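Local coordinates for ferric iron-binding periplasmic protein (Pseudomonas aeruginosa, PDB 6J2S) that binds ferric iron in the periplasm, probably for delivery to an ABC transporter, and holds gallium(III) at the predicted iron site in this structure, at residues P127-R132 against V187-I192; L143-A148 against G220-V225. One frame throughout, in Å; residues are numbered along the deposited sequence.

Interaction 1 (P127-R132 against V187-I192); sequences PSWSGR and VDMALI
Arg132 grips Asp188 side-on, with two nitrogens of the guanidinium converging on a single carboxylate oxygen. NE lies 2.7 Å from OD1 of Asp188 and meets it nearly along the C-O axis, whereas NH2, 3.0 Å from that same OD1, comes from above the carboxylate plane. OD1 lies in the guanidinium plane, yet the carboxylate is turned 87° to it, and this one oxygen takes both bonds. A bend at chi3 (73°) turns the arginine head back toward the aspartate. On the Trp129 side, the CE methyl of Met189 approaches CE3 of Trp129 at 3.5 Å; SD of Met189 sits 5.2 Å from the centroid of the six-membered ring of Trp129, an oblique Met-aromatic contact. CG2 of Val187 packs 3.7 Å from the carbonyl carbon of Arg132, and a weak bond runs from Met189 N to Arg132 O. A water joins Gly131 O to OD2 of Asp188, weakly at the second. Further out, a type II turn from Trp129 to Arg132, with Gly131 at positive phi, presents the arginine, and Ile112 touches both Trp129 and Arg132. The motif is a beta turn leading into strand 133-135, closed against the start of its parallel neighbour, strand 189-193.

Interaction 2 (L143-A148 against G220-V225); sequences LEQVAA and GALVTV
Leu222 supplies the apolar part of this contact, pushing its isobutyl group against the helix surface formed by Glu144, Gln145 and Ala148. Its CD2 lies 3.7 Å from CA of Gln145 and 3.9 Å from CB of Ala148, and also rests on the backbone carbonyl of Glu144. CB of Leu222 points at the helix, and with CG anti to the backbone N (chi1 179°) CD2 lies over the turn from Glu144 to Ala148.

Two polar side chains of the helix lay their oxygens against carbon atoms of 220-225. The carboxylate of Glu144 crosses Thr224, OE2 coming 3.5 Å from the methyl CG2, while the threonine hydroxyl is hydrogen-bonded to Glu60. Gln145, bent at chi2 (72°), slides past Leu222 in the opposite direction, bringing OE1 to 3.6 Å from CA of Gly220.

One water bridges the two segments, donating to Glu144 OE1 at 2.9 Å and accepting from Val225 N at 3.0 Å.

No direct hydrogen bond joins 143-148 to 220-225; they meet by van der Waals contact and one water bridge, with Gln145 NE2 bonded to O of the adjoining Pro219. The closeness of Glu144 OE2 to Glu60 OE2 might favour a proton on one of the two, although the gallium nearby would oppose this.

In the fold
Two long-range contacts show how one sheet can collect distant parts of a chain. From the N terminus, the chain passes through strand 96-107 to 127-132, then helix 140-153, which carries 143-148. Interaction 1 closes its loop when 187-192 returns, after an excursion that is mostly helical; interaction 2 closes later, at 220-225. Their segments alternate, so the loops cross rather than nest. Interaction 1, away from the metal, ties the turn before strand 133-135 to the start of strand 189-193; interaction 2, nearer it, seats helix 140-153 on the start of strand 223-230 and the preceding loop. Strands 189-193 and 223-230 both pair with strand 96-107, joining the contacts, 18 Å apart between centres, through one sheet.

Interaction 1 (P127-R132 against V187-I192)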
loop_
_atom_site.group_PDB
_atom_site.type_symbol
_atom_site.label_atom_id
_atom_site.label_comp_id
_atom_site.label_asym_id
_atom_site.label_seq_id
_atom_site.Cartn_x
_atom_site.Cartn_y
_atom_site.Cartn_z
ATOM N N PRO A 127 27.043 -5.766 5.900
ATOM C CA PRO A 127 27.135 -7.070 6.600
ATOM C C PRO A 127 26.827 -7.017 8.097
ATOM O O PRO A 127 26.450 -8.048 8.667
ATOM C CB PRO A 127 28.590 -7.495 6.348
ATOM C CG PRO A 127 28.947 -6.832 5.048
ATOM C CD PRO A 127 28.224 -5.498 5.056
ATOM N N SER A 128 26.965 -5.856 8.744
ATOM C CA SER A 128 26.689 -5.776 10.174
ATOM C C SER A 128 25.229 -6.091 10.509
ATOM O O SER A 128 24.948 -6.482 11.642
ATOM C CB SER A 128 27.077 -4.393 10.701
ATOM O OG SER A 128 26.216 -3.406 10.165
ATOM N N TRP A 129 24.291 -5.956 9.563
ATOM C CA TRP A 129 22.887 -6.292 9.829
ATOM C C TRP A 129 22.526 -7.730 9.472
ATOM O O TRP A 129 21.353 -8.108 9.602
ATOM C CB TRP A 129 21.956 -5.332 9.085
ATOM C CG TRP A 129 22.326 -3.950 9.402
ATOM C CD1 TRP A 129 23.068 -3.112 8.641
ATOM C CD2 TRP A 129 22.051 -3.261 10.617
ATOM N NE1 TRP A 129 23.258 -1.925 9.293
ATOM C CE2 TRP A 129 22.641 -1.990 10.515
ATOM C CE3 TRP A 129 21.349 -3.593 11.783
ATOM C CZ2 TRP A 129 22.549 -1.041 11.526
ATOM C CZ3 TRP A 129 21.266 -2.659 12.797
ATOM C CH2 TRP A 129 21.856 -1.388 12.659
ATOM N N SER A 130 23.495 -8.532 9.038
ATOM C CA SER A 130 23.241 -9.925 8.683
ATOM C C SER A 130 22.524 -10.652 9.812
ATOM O O SER A 130 22.965 -10.620 10.961
ATOM C CB SER A 130 24.559 -10.635 8.371
ATOM O OG SER A 130 24.346 -12.026 8.146
ATOM N N GLY A 131 21.415 -11.306 9.478
ATOM C CA GLY A 131 20.647 -12.044 10.465
ATOM C C GLY A 131 19.759 -11.214 11.366
ATOM O O GLY A 131 19.051 -11.787 12.206
ATOM N N ARG A 132 19.758 -9.892 11.231
ATOM C CA ARG A 132 19.079 -9.036 12.191
ATOM C C ARG A 132 17.778 -8.427 11.677
ATOM O O ARG A 132 17.114 -7.721 12.440
ATOM C CB ARG A 132 20.017 -7.911 12.660
ATOM C CG ARG A 132 21.271 -8.425 13.369
ATOM C CD ARG A 132 21.928 -7.371 14.219
ATOM N NE ARG A 132 21.148 -7.105 15.429
ATOM C CZ ARG A 132 21.525 -6.267 16.387
ATOM N NH1 ARG A 132 22.683 -5.624 16.280
ATOM N NH2 ARG A 132 20.751 -6.081 17.452
ATOM N N VAL A 187 13.130 -12.131 15.097
ATOM C CA VAL A 187 14.073 -11.308 14.347
ATOM C C VAL A 187 14.060 -9.922 14.988
ATOM O O VAL A 187 13.053 -9.504 15.563
ATOM C CB VAL A 187 13.725 -11.282 12.823
ATOM C CG1 VAL A 187 12.445 -10.481 12.540
ATOM C CG2 VAL A 187 14.895 -10.776 11.997
ATOM N N ASP A 188 15.195 -9.206 14.909
ATOM C CA ASP A 188 15.318 -7.959 15.670
ATOM C C ASP A 188 14.463 -6.833 15.087
ATOM O O ASP A 188 13.977 -5.979 15.836
ATOM C CB ASP A 188 16.779 -7.498 15.727
ATOM C CG ASP A 188 17.700 -8.489 16.462
ATOM O OD1 ASP A 188 18.932 -8.274 16.471
ATOM O OD2 ASP A 188 17.190 -9.464 17.052
ATOM N N MET A 189 14.292 -6.806 13.769
ATOM C CA MET A 189 13.651 -5.708 13.055
ATOM C C MET A 189 13.021 -6.257 11.790
ATOM O O MET A 189 13.396 -7.332 11.308
ATOM C CB MET A 189 14.636 -4.610 12.604
ATOM C CG MET A 189 15.722 -4.177 13.552
ATOM S SD MET A 189 16.907 -3.110 12.691
ATOM C CE MET A 189 17.878 -4.265 11.744
ATOM N N ALA A 190 12.105 -5.483 11.209
ATOM C CA ALA A 190 11.609 -5.855 9.887
ATOM C C ALA A 190 11.056 -4.637 9.166
ATOM O O ALA A 190 10.499 -3.729 9.788
ATOM C CB ALA A 190 10.533 -6.954 9.955
ATOM N N LEU A 191 11.193 -4.651 7.839
ATOM C CA LEU A 191 10.644 -3.628 6.959
ATOM C C LEU A 191 9.202 -3.978 6.610
ATOM O O LEU A 191 8.954 -4.981 5.932
ATOM C CB LEU A 191 11.472 -3.543 5.679
ATOM C CG LEU A 191 12.959 -3.224 5.792
ATOM C CD1 LEU A 191 13.603 -3.377 4.417
ATOM C CD2 LEU A 191 13.158 -1.804 6.312
ATOM N N ILE A 192 8.260 -3.148 7.047
ATOM C CA ILE A 192 6.848 -3.398 6.794
ATOM C C ILE A 192 6.147 -2.073 6.513
ATOM O O ILE A 192 6.793 -1.020 6.392
ATOM C CB ILE A 192 6.196 -4.122 7.989
ATOM C CG1 ILE A 192 6.393 -3.317 9.279
ATOM C CG2 ILE A 192 6.739 -5.563 8.127
ATOM C CD1 ILE A 192 5.360 -3.640 10.381
HETATM O O HOH W 1 17.725 -11.258 14.566
#

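Interaction 2 (L143-A148 against G220-V225)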
loop_
_atom_site.group_PDB
_atom_site.type_symbol
_atom_site.label_atom_id
_atom_site.label_comp_id
_atom_site.label_asym_id
_atom_site.label_seq_id
_atom_site.Cartn_x
_atom_site.Cartn_y
_atom_site.Cartn_z
ATOM N N LEU A 143 7.900 -3.962 -3.494
ATOM C CA LEU A 143 8.136 -3.598 -4.895
ATOM C C LEU A 143 8.267 -2.089 -5.065
ATOM O O LEU A 143 9.192 -1.598 -5.724
ATOM C CB LEU A 143 6.991 -4.112 -5.778
ATOM C CG LEU A 143 7.218 -3.857 -7.272
ATOM C CD1 LEU A 143 8.497 -4.583 -7.734
ATOM C CD2 LEU A 143 6.015 -4.278 -8.123
ATOM N N GLU A 144 7.329 -1.336 -4.495
ATOM C CA GLU A 144 7.404 0.111 -4.612
ATOM C C GLU A 144 8.660 0.634 -3.949
ATOM O O GLU A 144 9.282 1.581 -4.446
ATOM C CB GLU A 144 6.178 0.757 -3.995
ATOM C CG GLU A 144 5.017 0.797 -4.943
ATOM C CD GLU A 144 3.740 0.952 -4.195
ATOM O OE1 GLU A 144 2.958 1.868 -4.530
ATOM O OE2 GLU A 144 3.546 0.162 -3.241
ATOM N N GLN A 145 9.037 0.027 -2.824
ATOM C CA GLN A 145 10.260 0.418 -2.144
ATOM C C GLN A 145 11.470 0.229 -3.040
ATOM O O GLN A 145 12.344 1.103 -3.103
ATOM C CB GLN A 145 10.431 -0.374 -0.853
ATOM C CG GLN A 145 11.719 -0.044 -0.137
ATOM C CD GLN A 145 11.677 1.336 0.492
ATOM O OE1 GLN A 145 11.341 1.486 1.667
ATOM N NE2 GLN A 145 12.038 2.354 -0.290
ATOM N N VAL A 146 11.540 -0.905 -3.752
ATOM C CA VAL A 146 12.659 -1.113 -4.667
ATOM C C VAL A 146 12.612 -0.079 -5.783
ATOM O O VAL A 146 13.644 0.473 -6.187
ATOM C CB VAL A 146 12.651 -2.553 -5.227
ATOM C CG1 VAL A 146 13.745 -2.735 -6.268
ATOM C CG2 VAL A 146 12.788 -3.582 -4.086
ATOM N N ALA A 147 11.409 0.205 -6.296
ATOM C CA ALA A 147 11.261 1.234 -7.322
ATOM C C ALA A 147 11.768 2.582 -6.831
ATOM O O ALA A 147 12.454 3.293 -7.569
ATOM C CB ALA A 147 9.800 1.330 -7.766
ATOM N N ALA A 148 11.464 2.930 -5.570
ATOM C CA ALA A 148 11.942 4.177 -4.972
ATOM C C ALA A 148 13.463 4.228 -4.895
ATOM O O ALA A 148 14.065 5.269 -5.189
ATOM C CB ALA A 148 11.348 4.347 -3.571
ATOM N N GLY A 220 13.677 4.833 2.730
ATOM C CA GLY A 220 12.878 4.025 3.617
ATOM C C GLY A 220 11.706 4.749 4.239
ATOM O O GLY A 220 10.951 4.125 4.984
ATOM N N ALA A 221 11.554 6.048 3.985
ATOM C CA ALA A 221 10.410 6.800 4.480
ATOM C C ALA A 221 9.317 6.928 3.419
ATOM O O ALA A 221 8.402 7.742 3.565
ATOM C CB ALA A 221 10.852 8.186 4.961
ATOM N N LEU A 222 9.399 6.124 2.372
ATOM C CA LEU A 222 8.449 6.148 1.269
ATOM C C LEU A 222 7.000 6.070 1.747
ATOM O O LEU A 222 6.662 5.281 2.632
ATOM C CB LEU A 222 8.753 4.963 0.348
ATOM C CG LEU A 222 7.869 4.773 -0.875
ATOM C CD1 LEU A 222 8.128 5.897 -1.886
ATOM C CD2 LEU A 222 8.160 3.410 -1.476
ATOM N N VAL A 223 6.147 6.886 1.136
ATOM C CA VAL A 223 4.698 6.805 1.285
ATOM C C VAL A 223 4.141 6.188 0.005
ATOM O O VAL A 223 4.529 6.591 -1.096
ATOM C CB VAL A 223 4.091 8.195 1.550
ATOM C CG1 VAL A 223 2.560 8.182 1.432
ATOM C CG2 VAL A 223 4.511 8.677 2.928
ATOM N N THR A 224 3.265 5.199 0.143
ATOM C CA THR A 224 2.602 4.595 -1.011
ATOM C C THR A 224 1.098 4.785 -0.874
ATOM O O THR A 224 0.573 4.911 0.229
ATOM C CB THR A 224 2.926 3.103 -1.141
ATOM O OG1 THR A 224 2.412 2.413 0.003
ATOM C CG2 THR A 224 4.455 2.867 -1.221
ATOM N N VAL A 225 0.399 4.765 -2.009
ATOM C CA VAL A 225 -1.004 5.154 -2.078
ATOM C C VAL A 225 -1.847 3.954 -2.493
ATOM O O VAL A 225 -1.566 3.301 -3.506
ATOM C CB VAL A 225 -1.204 6.333 -3.052
ATOM C CG1 VAL A 225 -2.664 6.650 -3.200
ATOM C CG2 VAL A 225 -0.431 7.553 -2.536
HETATM O O HOH W 2 2.076 4.662 -4.532
#